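Local coordinates for protein putative NADPH:quinone reductase (Bacillus thuringiensis, PDB 3GMS) that probably catalyses the NADPH-dependent reduction of quinones, as a member of the medium-chain dehydrogenase/reductase superfamily, at residues I65-I73 / D119-I127; D108-I117 / P277-I288. All coordinates share one frame; numbering follows the deposited sequence. Where two conformers were deposited one is given.

Contact 1 (I65-I73 / D119-I127); sequences IPGYEGVGI and DFTAAQMYI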
loop_
_atom_site.group_PDB
_atom_site.type_symbol
_atom_site.label_atom_id
_atom_site.label_comp_id
_atom_site.label_asym_id
_atom_site.label_seq_id
_atom_site.Cartn_x
_atom_site.Cartn_y
_atom_site.Cartn_z
ATOM N N ILE A 65 -12.102 9.228 10.231
ATOM C CA ILE A 65 -12.714 8.447 9.125
ATOM C C ILE A 65 -11.615 7.578 8.504
ATOM O O ILE A 65 -10.621 8.113 8.049
ATOM C CB ILE A 65 -13.359 9.346 8.060
ATOM C CG1 ILE A 65 -14.480 10.191 8.695
ATOM C CG2 ILE A 65 -13.977 8.497 6.941
ATOM C CD1 ILE A 65 -14.939 11.377 7.837
ATOM N N PRO A 66 -11.762 6.238 8.520
ATOM C CA PRO A 66 -10.638 5.477 7.955
ATOM C C PRO A 66 -10.561 5.501 6.408
ATOM O O PRO A 66 -11.506 5.917 5.735
ATOM C CB PRO A 66 -10.919 4.026 8.352
ATOM C CG PRO A 66 -12.144 4.021 9.157
ATOM C CD PRO A 66 -12.800 5.366 9.117
ATOM N N GLY A 67 -9.468 4.952 5.876
ATOM C CA GLY A 67 -9.326 4.808 4.425
ATOM C C GLY A 67 -8.362 5.793 3.786
ATOM O O GLY A 67 -8.515 7.020 3.861
ATOM N N TYR A 68 -7.348 5.240 3.148
ATOM C CA TYR A 68 -6.331 6.080 2.487
ATOM C C TYR A 68 -6.507 6.167 1.012
ATOM O O TYR A 68 -5.861 7.023 0.360
ATOM C CB TYR A 68 -4.893 5.605 2.792
ATOM C CG TYR A 68 -4.493 5.918 4.193
ATOM C CD1 TYR A 68 -4.122 7.209 4.559
ATOM C CD2 TYR A 68 -4.582 4.950 5.187
ATOM C CE1 TYR A 68 -3.751 7.522 5.863
ATOM C CE2 TYR A 68 -4.197 5.252 6.514
ATOM C CZ TYR A 68 -3.800 6.533 6.835
ATOM O OH TYR A 68 -3.455 6.865 8.127
ATOM N N GLU A 69 -7.291 5.276 0.426
ATOM C CA GLU A 69 -7.400 5.336 -1.037
ATOM C C GLU A 69 -8.780 4.970 -1.604
ATOM O O GLU A 69 -9.696 4.576 -0.866
ATOM C CB GLU A 69 -6.253 4.579 -1.722
ATOM C CG GLU A 69 -6.338 3.104 -1.643
ATOM C CD GLU A 69 -5.227 2.401 -2.436
ATOM O OE1 GLU A 69 -4.668 1.475 -1.867
ATOM O OE2 GLU A 69 -4.939 2.730 -3.621
ATOM N N GLY A 70 -8.909 5.105 -2.910
ATOM C CA GLY A 70 -10.162 4.826 -3.622
ATOM C C GLY A 70 -10.369 5.814 -4.762
ATOM O O GLY A 70 -9.592 6.767 -4.924
ATOM N N VAL A 71 -11.440 5.598 -5.520
ATOM C CA VAL A 71 -11.700 6.386 -6.712
ATOM C C VAL A 71 -13.123 6.937 -6.615
ATOM O O VAL A 71 -13.998 6.300 -6.023
ATOM C CB VAL A 71 -11.553 5.496 -7.955
ATOM C CG1 VAL A 71 -12.601 4.378 -7.944
ATOM C CG2 VAL A 71 -11.648 6.313 -9.249
ATOM N N GLY A 72 -13.349 8.115 -7.195
ATOM C CA GLY A 72 -14.702 8.697 -7.225
ATOM C C GLY A 72 -14.813 9.723 -8.339
ATOM O O GLY A 72 -13.888 9.869 -9.154
ATOM N N ILE A 73 -15.954 10.422 -8.359
ATOM C CA ILE A 73 -16.275 11.430 -9.393
ATOM C C ILE A 73 -16.335 12.804 -8.758
ATOM O O ILE A 73 -17.015 12.981 -7.760
ATOM C CB ILE A 73 -17.674 11.149 -10.020
ATOM C CG1 ILE A 73 -17.718 9.766 -10.635
ATOM C CG2 ILE A 73 -18.064 12.275 -11.035
ATOM C CD1 ILE A 73 -16.714 9.609 -11.731
ATOM N N ASP A 119 -12.691 1.054 -12.264
ATOM C CA ASP A 119 -12.745 1.579 -10.878
ATOM C C ASP A 119 -11.959 0.707 -9.878
ATOM O O ASP A 119 -11.343 1.223 -8.946
ATOM C CB ASP A 119 -14.184 1.611 -10.345
ATOM C CG ASP A 119 -15.095 2.535 -11.125
ATOM O OD1 ASP A 119 -14.627 3.491 -11.783
ATOM O OD2 ASP A 119 -16.302 2.287 -11.080
ATOM N N PHE A 120 -12.001 -0.612 -10.035
ATOM C CA PHE A 120 -11.367 -1.475 -9.029
ATOM C C PHE A 120 -9.844 -1.505 -9.132
ATOM O O PHE A 120 -9.114 -1.529 -8.132
ATOM C CB PHE A 120 -11.983 -2.873 -9.061
ATOM C CG PHE A 120 -13.401 -2.876 -8.618
ATOM C CD1 PHE A 120 -13.727 -3.122 -7.274
ATOM C CD2 PHE A 120 -14.428 -2.590 -9.548
ATOM C CE1 PHE A 120 -15.079 -3.104 -6.847
ATOM C CE2 PHE A 120 -15.775 -2.589 -9.141
ATOM C CZ PHE A 120 -16.106 -2.849 -7.777
ATOM N N THR A 121 -9.361 -1.385 -10.363
ATOM C CA THR A 121 -7.937 -1.194 -10.588
ATOM C C THR A 121 -7.530 0.175 -10.054
ATOM O O THR A 121 -6.540 0.296 -9.328
ATOM C CB THR A 121 -7.639 -1.356 -12.105
ATOM O OG1 THR A 121 -7.986 -2.689 -12.474
ATOM C CG2 THR A 121 -6.143 -1.116 -12.381
ATOM N N ALA A 122 -8.278 1.234 -10.425
ATOM C CA ALA A 122 -7.959 2.569 -9.953
ATOM C C ALA A 122 -7.940 2.678 -8.425
ATOM O O ALA A 122 -7.081 3.349 -7.828
ATOM C CB ALA A 122 -8.981 3.594 -10.539
ATOM N N ALA A 123 -8.861 1.970 -7.798
ATOM C CA ALA A 123 -8.991 2.023 -6.358
ATOM C C ALA A 123 -7.775 1.416 -5.618
ATOM O O ALA A 123 -7.707 1.463 -4.371
ATOM C CB ALA A 123 -10.304 1.309 -5.950
ATOM N N GLN A 124 -6.871 0.777 -6.366
ATOM C CA GLN A 124 -5.695 0.109 -5.802
ATOM C C GLN A 124 -4.389 0.767 -6.210
ATOM O O GLN A 124 -3.282 0.240 -5.915
ATOM C CB GLN A 124 -5.673 -1.377 -6.200
ATOM C CG GLN A 124 -6.822 -2.216 -5.666
ATOM C CD GLN A 124 -6.698 -3.622 -6.208
ATOM O OE1 GLN A 124 -5.871 -4.389 -5.738
ATOM N NE2 GLN A 124 -7.432 -3.922 -7.263
ATOM N N MET A 125 -4.494 1.958 -6.826
ATOM C CA MET A 125 -3.340 2.593 -7.475
ATOM C C MET A 125 -2.309 3.236 -6.523
ATOM O O MET A 125 -1.163 3.439 -6.912
ATOM C CB MET A 125 -3.826 3.648 -8.487
ATOM C CG MET A 125 -2.750 4.276 -9.452
ATOM S SD MET A 125 -2.228 3.152 -10.804
ATOM C CE MET A 125 -3.763 2.924 -11.625
ATOM N N TYR A 126 -2.726 3.549 -5.298
ATOM C CA TYR A 126 -1.929 4.399 -4.414
ATOM C C TYR A 126 -1.001 3.621 -3.504
ATOM O O TYR A 126 0.178 3.546 -3.735
ATOM C CB TYR A 126 -2.863 5.303 -3.625
ATOM C CG TYR A 126 -2.234 6.238 -2.592
ATOM C CD1 TYR A 126 -0.913 6.740 -2.725
ATOM C CD2 TYR A 126 -3.012 6.670 -1.516
ATOM C CE1 TYR A 126 -0.394 7.619 -1.764
ATOM C CE2 TYR A 126 -2.514 7.552 -0.559
ATOM C CZ TYR A 126 -1.203 8.023 -0.699
ATOM O OH TYR A 126 -0.696 8.893 0.246
ATOM N N ILE A 127 -1.527 2.999 -2.462
ATOM C CA ILE A 127 -0.655 2.606 -1.378
ATOM C C ILE A 127 0.417 1.563 -1.749
ATOM O O ILE A 127 1.597 1.812 -1.546
ATOM C CB ILE A 127 -1.502 2.101 -0.146
ATOM C CG1 ILE A 127 -2.316 3.277 0.445
ATOM C CG2 ILE A 127 -0.583 1.562 0.939
ATOM C CD1 ILE A 127 -1.467 4.369 1.062
HETATM O O HOH W 1 -2.800 0.134 -3.158
HETATM O O HOH W 2 -6.677 4.510 -5.076
#

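Contact 2 (D108-I117 / P277-I288); sequences DFVVPIPDSI and PYKWQETFRHLI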
loop_
_atom_site.group_PDB
_atom_site.type_symbol
_atom_site.label_atom_id
_atom_site.label_comp_id
_atom_site.label_asym_id
_atom_site.label_seq_id
_atom_site.Cartn_x
_atom_site.Cartn_y
_atom_site.Cartn_z
ATOM N N ASP A 108 -4.170 19.916 -5.359
ATOM C CA ASP A 108 -2.794 19.428 -5.582
ATOM C C ASP A 108 -2.658 17.920 -5.631
ATOM O O ASP A 108 -1.769 17.385 -6.281
ATOM C CB ASP A 108 -1.841 19.962 -4.486
ATOM C CG ASP A 108 -1.595 21.450 -4.610
ATOM O OD1 ASP A 108 -2.232 22.081 -5.490
ATOM O OD2 ASP A 108 -0.778 21.972 -3.825
ATOM N N PHE A 109 -3.536 17.233 -4.925
ATOM C CA PHE A 109 -3.335 15.801 -4.700
ATOM C C PHE A 109 -4.428 14.963 -5.336
ATOM O O PHE A 109 -4.563 13.775 -5.036
ATOM C CB PHE A 109 -3.281 15.517 -3.195
ATOM C CG PHE A 109 -2.284 16.376 -2.475
ATOM C CD1 PHE A 109 -0.978 16.504 -2.971
ATOM C CD2 PHE A 109 -2.656 17.079 -1.328
ATOM C CE1 PHE A 109 -0.030 17.333 -2.320
ATOM C CE2 PHE A 109 -1.713 17.908 -0.683
ATOM C CZ PHE A 109 -0.411 18.019 -1.189
ATOM N N VAL A 110 -5.246 15.594 -6.173
ATOM C CA VAL A 110 -6.238 14.878 -6.954
ATOM C C VAL A 110 -5.568 14.193 -8.160
ATOM O O VAL A 110 -4.942 14.845 -8.997
ATOM C CB VAL A 110 -7.369 15.855 -7.398
ATOM C CG1 VAL A 110 -8.260 15.188 -8.374
ATOM C CG2 VAL A 110 -8.185 16.332 -6.177
ATOM N N VAL A 111 -5.668 12.874 -8.250
ATOM C CA VAL A 111 -5.066 12.135 -9.358
ATOM C C VAL A 111 -6.097 11.762 -10.422
ATOM O O VAL A 111 -6.971 10.925 -10.179
ATOM C CB VAL A 111 -4.382 10.806 -8.852
ATOM C CG1 VAL A 111 -3.741 10.063 -9.988
ATOM C CG2 VAL A 111 -3.363 11.097 -7.710
ATOM N N PRO A 112 -5.985 12.351 -11.631
ATOM C CA PRO A 112 -6.906 12.012 -12.723
ATOM C C PRO A 112 -6.738 10.570 -13.148
ATOM O O PRO A 112 -5.616 10.107 -13.247
ATOM C CB PRO A 112 -6.426 12.927 -13.875
ATOM C CG PRO A 112 -5.726 14.069 -13.193
ATOM C CD PRO A 112 -5.006 13.393 -12.026
ATOM N N ILE A 113 -7.850 9.872 -13.407
ATOM C CA ILE A 113 -7.816 8.492 -13.881
ATOM C C ILE A 113 -8.406 8.422 -15.310
ATOM O O ILE A 113 -9.477 8.952 -15.544
ATOM C CB ILE A 113 -8.630 7.571 -12.961
ATOM C CG1 ILE A 113 -7.980 7.569 -11.565
ATOM C CG2 ILE A 113 -8.687 6.154 -13.551
ATOM C CD1 ILE A 113 -6.604 6.849 -11.474
ATOM N N PRO A 114 -7.689 7.800 -16.245
ATOM C CA PRO A 114 -8.170 7.733 -17.649
ATOM C C PRO A 114 -9.292 6.711 -17.810
ATOM O O PRO A 114 -9.421 5.803 -16.992
ATOM C CB PRO A 114 -6.914 7.302 -18.420
ATOM C CG PRO A 114 -6.135 6.500 -17.458
ATOM C CD PRO A 114 -6.382 7.135 -16.086
ATOM N N ASP A 115 -10.112 6.870 -18.852
ATOM C CA ASP A 115 -11.253 5.986 -19.096
ATOM C C ASP A 115 -10.852 4.507 -19.255
ATOM O O ASP A 115 -11.641 3.599 -18.961
ATOM C CB ASP A 115 -12.022 6.455 -20.340
ATOM C CG ASP A 115 -12.650 7.827 -20.157
ATOM O OD1 ASP A 115 -12.718 8.341 -19.022
ATOM O OD2 ASP A 115 -13.078 8.404 -21.175
ATOM N N SER A 116 -9.625 4.308 -19.705
ATOM C CA SER A 116 -8.993 2.995 -19.879
ATOM C C SER A 116 -8.930 2.123 -18.621
ATOM O O SER A 116 -8.837 0.900 -18.710
ATOM C CB SER A 116 -7.561 3.221 -20.363
ATOM O OG SER A 116 -7.075 2.097 -21.054
ATOM N N ILE A 117 -8.935 2.756 -17.451
ATOM C CA ILE A 117 -8.704 2.035 -16.187
ATOM C C ILE A 117 -9.996 1.858 -15.389
ATOM O O ILE A 117 -10.674 2.833 -15.100
ATOM C CB ILE A 117 -7.611 2.750 -15.363
ATOM C CG1 ILE A 117 -6.286 2.711 -16.161
ATOM C CG2 ILE A 117 -7.547 2.187 -13.919
ATOM C CD1 ILE A 117 -5.067 3.120 -15.412
ATOM N N PRO A 277 4.491 18.370 -5.237
ATOM C CA PRO A 277 3.246 17.884 -5.816
ATOM C C PRO A 277 3.421 17.526 -7.292
ATOM O O PRO A 277 2.829 16.562 -7.784
ATOM C CB PRO A 277 2.300 19.083 -5.641
ATOM C CG PRO A 277 2.801 19.742 -4.401
ATOM C CD PRO A 277 4.288 19.637 -4.509
ATOM N N TYR A 278 4.270 18.278 -7.987
ATOM C CA TYR A 278 4.524 18.054 -9.388
ATOM C C TYR A 278 5.116 16.656 -9.565
ATOM O O TYR A 278 4.643 15.862 -10.398
ATOM C CB TYR A 278 5.490 19.118 -9.923
ATOM C CG TYR A 278 5.859 18.873 -11.362
ATOM C CD1 TYR A 278 5.020 19.318 -12.397
ATOM C CD2 TYR A 278 7.026 18.179 -11.697
ATOM C CE1 TYR A 278 5.348 19.070 -13.748
ATOM C CE2 TYR A 278 7.356 17.919 -13.040
ATOM C CZ TYR A 278 6.509 18.367 -14.054
ATOM O OH TYR A 278 6.844 18.124 -15.376
ATOM N N LYS A 279 6.148 16.358 -8.774
ATOM C CA LYS A 279 6.791 15.053 -8.857
ATOM C C LYS A 279 5.834 13.911 -8.449
ATOM O O LYS A 279 5.868 12.798 -9.020
ATOM C CB LYS A 279 8.039 14.989 -7.984
ATOM C CG LYS A 279 8.654 13.595 -8.039
ATOM C CD LYS A 279 10.093 13.476 -7.597
ATOM C CE LYS A 279 10.467 12.008 -7.684
ATOM N NZ LYS A 279 11.914 11.830 -7.666
ATOM N N TRP A 280 5.052 14.183 -7.407
ATOM C CA TRP A 280 4.064 13.210 -6.902
ATOM C C TRP A 280 3.068 12.886 -8.044
ATOM O O TRP A 280 2.856 11.733 -8.367
ATOM C CB TRP A 280 3.403 13.810 -5.663
ATOM C CG TRP A 280 2.552 12.874 -4.850
ATOM C CD1 TRP A 280 2.970 12.020 -3.861
ATOM C CD2 TRP A 280 1.140 12.719 -4.948
ATOM N NE1 TRP A 280 1.885 11.334 -3.349
ATOM C CE2 TRP A 280 0.750 11.765 -3.973
ATOM C CE3 TRP A 280 0.153 13.326 -5.728
ATOM C CZ2 TRP A 280 -0.590 11.363 -3.800
ATOM C CZ3 TRP A 280 -1.182 12.930 -5.555
ATOM C CH2 TRP A 280 -1.533 11.970 -4.575
ATOM N N GLN A 281 2.503 13.912 -8.689
ATOM C CA GLN A 281 1.614 13.691 -9.849
ATOM C C GLN A 281 2.287 12.973 -11.018
ATOM O O GLN A 281 1.699 12.065 -11.602
ATOM C CB GLN A 281 1.023 15.004 -10.366
ATOM C CG GLN A 281 0.076 15.702 -9.441
ATOM C CD GLN A 281 -1.307 15.031 -9.338
ATOM O OE1 GLN A 281 -1.743 14.277 -10.229
ATOM N NE2 GLN A 281 -2.000 15.336 -8.272
ATOM N N GLU A 282 3.528 13.364 -11.353
ATOM C CA GLU A 282 4.289 12.716 -12.417
ATOM C C GLU A 282 4.504 11.247 -12.135
ATOM O O GLU A 282 4.471 10.404 -13.038
ATOM C CB GLU A 282 5.655 13.372 -12.530
ATOM C CG GLU A 282 5.574 14.626 -13.316
ATOM C CD GLU A 282 5.340 14.288 -14.770
ATOM O OE1 GLU A 282 6.299 13.807 -15.407
ATOM O OE2 GLU A 282 4.194 14.450 -15.240
ATOM N N THR A 283 4.711 10.937 -10.865
ATOM C CA THR A 283 4.920 9.541 -10.465
ATOM C C THR A 283 3.629 8.741 -10.690
ATOM O O THR A 283 3.670 7.596 -11.168
ATOM C CB THR A 283 5.398 9.449 -8.985
ATOM O OG1 THR A 283 6.604 10.211 -8.847
ATOM C CG2 THR A 283 5.692 8.019 -8.569
ATOM N N PHE A 284 2.484 9.333 -10.356
ATOM C CA PHE A 284 1.210 8.652 -10.644
ATOM C C PHE A 284 1.007 8.495 -12.148
ATOM O O PHE A 284 0.520 7.458 -12.605
ATOM C CB PHE A 284 0.023 9.360 -10.020
ATOM C CG PHE A 284 -0.278 8.891 -8.633
ATOM C CD1 PHE A 284 0.246 9.549 -7.558
ATOM C CD2 PHE A 284 -1.039 7.730 -8.431
ATOM C CE1 PHE A 284 -0.030 9.089 -6.235
ATOM C CE2 PHE A 284 -1.339 7.271 -7.139
ATOM C CZ PHE A 284 -0.817 7.963 -6.042
ATOM N N ARG A 285 1.416 9.496 -12.928
ATOM C CA ARG A 285 1.229 9.367 -14.388
ATOM C C ARG A 285 1.982 8.182 -14.907
ATOM O O ARG A 285 1.521 7.500 -15.820
ATOM C CB ARG A 285 1.617 10.665 -15.123
ATOM C CG ARG A 285 0.477 11.639 -15.144
ATOM C CD ARG A 285 0.731 12.818 -16.114
ATOM N NE ARG A 285 1.627 13.766 -15.475
ATOM C CZ ARG A 285 1.244 14.677 -14.574
ATOM N NH1 ARG A 285 -0.036 14.804 -14.218
ATOM N NH2 ARG A 285 2.143 15.477 -14.038
ATOM N N HIS A 286 3.122 7.912 -14.280
ATOM C CA HIS A 286 3.931 6.793 -14.619
ATOM C C HIS A 286 3.341 5.438 -14.279
ATOM O O HIS A 286 3.378 4.516 -15.115
ATOM C CB HIS A 286 5.353 6.891 -14.038
ATOM C CG HIS A 286 6.254 5.847 -14.604
ATOM N ND1 HIS A 286 6.639 5.841 -15.930
ATOM C CD2 HIS A 286 6.734 4.697 -14.072
ATOM C CE1 HIS A 286 7.381 4.776 -16.169
ATOM N NE2 HIS A 286 7.452 4.064 -15.060
ATOM N N LEU A 287 2.811 5.315 -13.067
ATOM C CA LEU A 287 2.147 4.068 -12.661
ATOM C C LEU A 287 0.946 3.814 -13.571
ATOM O O LEU A 287 0.745 2.688 -14.000
ATOM C CB LEU A 287 1.663 4.169 -11.206
ATOM C CG LEU A 287 2.743 4.293 -10.123
ATOM C CD1 LEU A 287 2.046 4.677 -8.802
ATOM C CD2 LEU A 287 3.441 2.997 -9.964
ATOM N N ILE A 288 0.197 4.879 -13.886
ATOM C CA ILE A 288 -0.986 4.752 -14.748
ATOM C C ILE A 288 -0.561 4.205 -16.132
ATOM O O ILE A 288 -1.207 3.295 -16.651
ATOM C CB ILE A 288 -1.734 6.082 -14.846
ATOM C CG1 ILE A 288 -2.490 6.354 -13.517
ATOM C CG2 ILE A 288 -2.658 6.121 -16.086
ATOM C CD1 ILE A 288 -3.016 7.797 -13.415
#

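Contact 1 (I65-I73 / D119-I127)
The G-Y-E sequence G67-E69 sits where zinc-dependent alcohol dehydrogenases carry their G-H-E signature, and here E69 reaches the backbone of A123-I127, just after helix 119-122. By that match, Y68 probably stands where those relatives carry a zinc-binding histidine. E69 carries the contact. Its CG lies between the backbone N and the carbonyl carbon (chi1 73°), and the chain then runs extended into the A123-I127 backbone. The N of Y126 donates to E69 OE2 at 2.9 Å, with an N-H...O angle of 155°. It meets the syn side of the carboxylate, tilted out of its plane. Water 2 also donates to E69 OE2, at 2.9 Å. Its other proton goes to A122 O, and it accepts from G70 N. This one water thus ties both backbones to the carboxylate. At the other oxygen, water 1 lies 2.6 Å from E69 OE1, and N45 adds a hydrogen bond. The acceptor A123 O stands only 3.1 Å from E69 OE2, so this approach brings two acceptors together. The Y126 side chain starts anti to its backbone N (chi1 178°). This brings the ring edge to Y68 O, 3.4 Å from Y126 CD2, while its hydroxyl bonds N272. I127 CD1 touches Y68 CB at 4.0 Å and lies over one face of the Y126 ring, toward its rim. At the other end V71 does the packing. Its CG2 meets A122 CB at 4.0 Å, and V71 CG1 rests against the carbonyl oxygen D119 O at 3.5 Å. The buried carboxylate is therefore held by backbone, water and amide at once, which probably fixes its rotation. It joins E69 directly to Y126 N and, through water, to A122 O.

Contact 2 (D108-I117 / P277-I288)
Q281 of helix 277-292 makes the hydrogen bonds of this contact, and both come from its NE2. That atom donates to D108 O at 2.9 Å and to V110 O at 3.1 Å. Both carbonyls are met from above their planes. D108 O lies close to the amide plane of Q281, and V110 O is tilted from it. The Q281 chain is bent at chi2 (-74°), which turns its amide back to the strand. The two bonds clip the strand's start to the first turns of the helix.

Aromatic contacts follow. The edge of the F109 ring points at the face of the six-membered ring of W280, with centroids 5.8 Å apart and planes at 78°. V111 CG2 sits over the centre of the F284 ring, a CH-pi contact of 3.9 Å to the centroid. The same methyl lies 3.6 Å from W280 CZ3, so one methyl touches both aromatic side chains.

Aliphatic packing closes the far end. I288 CG2 touches P114 CG at 3.8 Å, and lies 3.9 Å from I117 CD1. I288 CD1, on the other branch, packs on I113 CD1 and lies 3.5 Å from P112 O.

The strand 110-112 and helix 277-288 run at 32°, roughly in the same direction. V111 and I113 pair with strand 89-92 through backbone bonds. R94 makes cation-pi contacts with F109 and W280. L130 of helix 127-139 packs on W280, T283 and F284 as well, so that helix shares this packing.

The two contacts are joined along the chain and through space. Strand 110-112 of contact 2 leads into helix 119-122 of contact 1, and the contact centres are about 13 Å apart. Their side chains meet directly. Y126 CD1 lies 3.5 Å from F284 CZ, so the F284 ring touches V111 over a face and Y126 near its CZ. I117 CG2 packs 3.7 Å from A122 N. R89 ties the two again, by a salt bridge to D119 and a hydrogen bond to I117 O; Y332 bonds the other D119 oxygen. Strand 89-92 pairs with both 71-77 and 110-112. Contact 1 probably corresponds to the region of the catalytic zinc site in zinc-dependent relatives; contact 2 packs helix 277-292 against the same sheet.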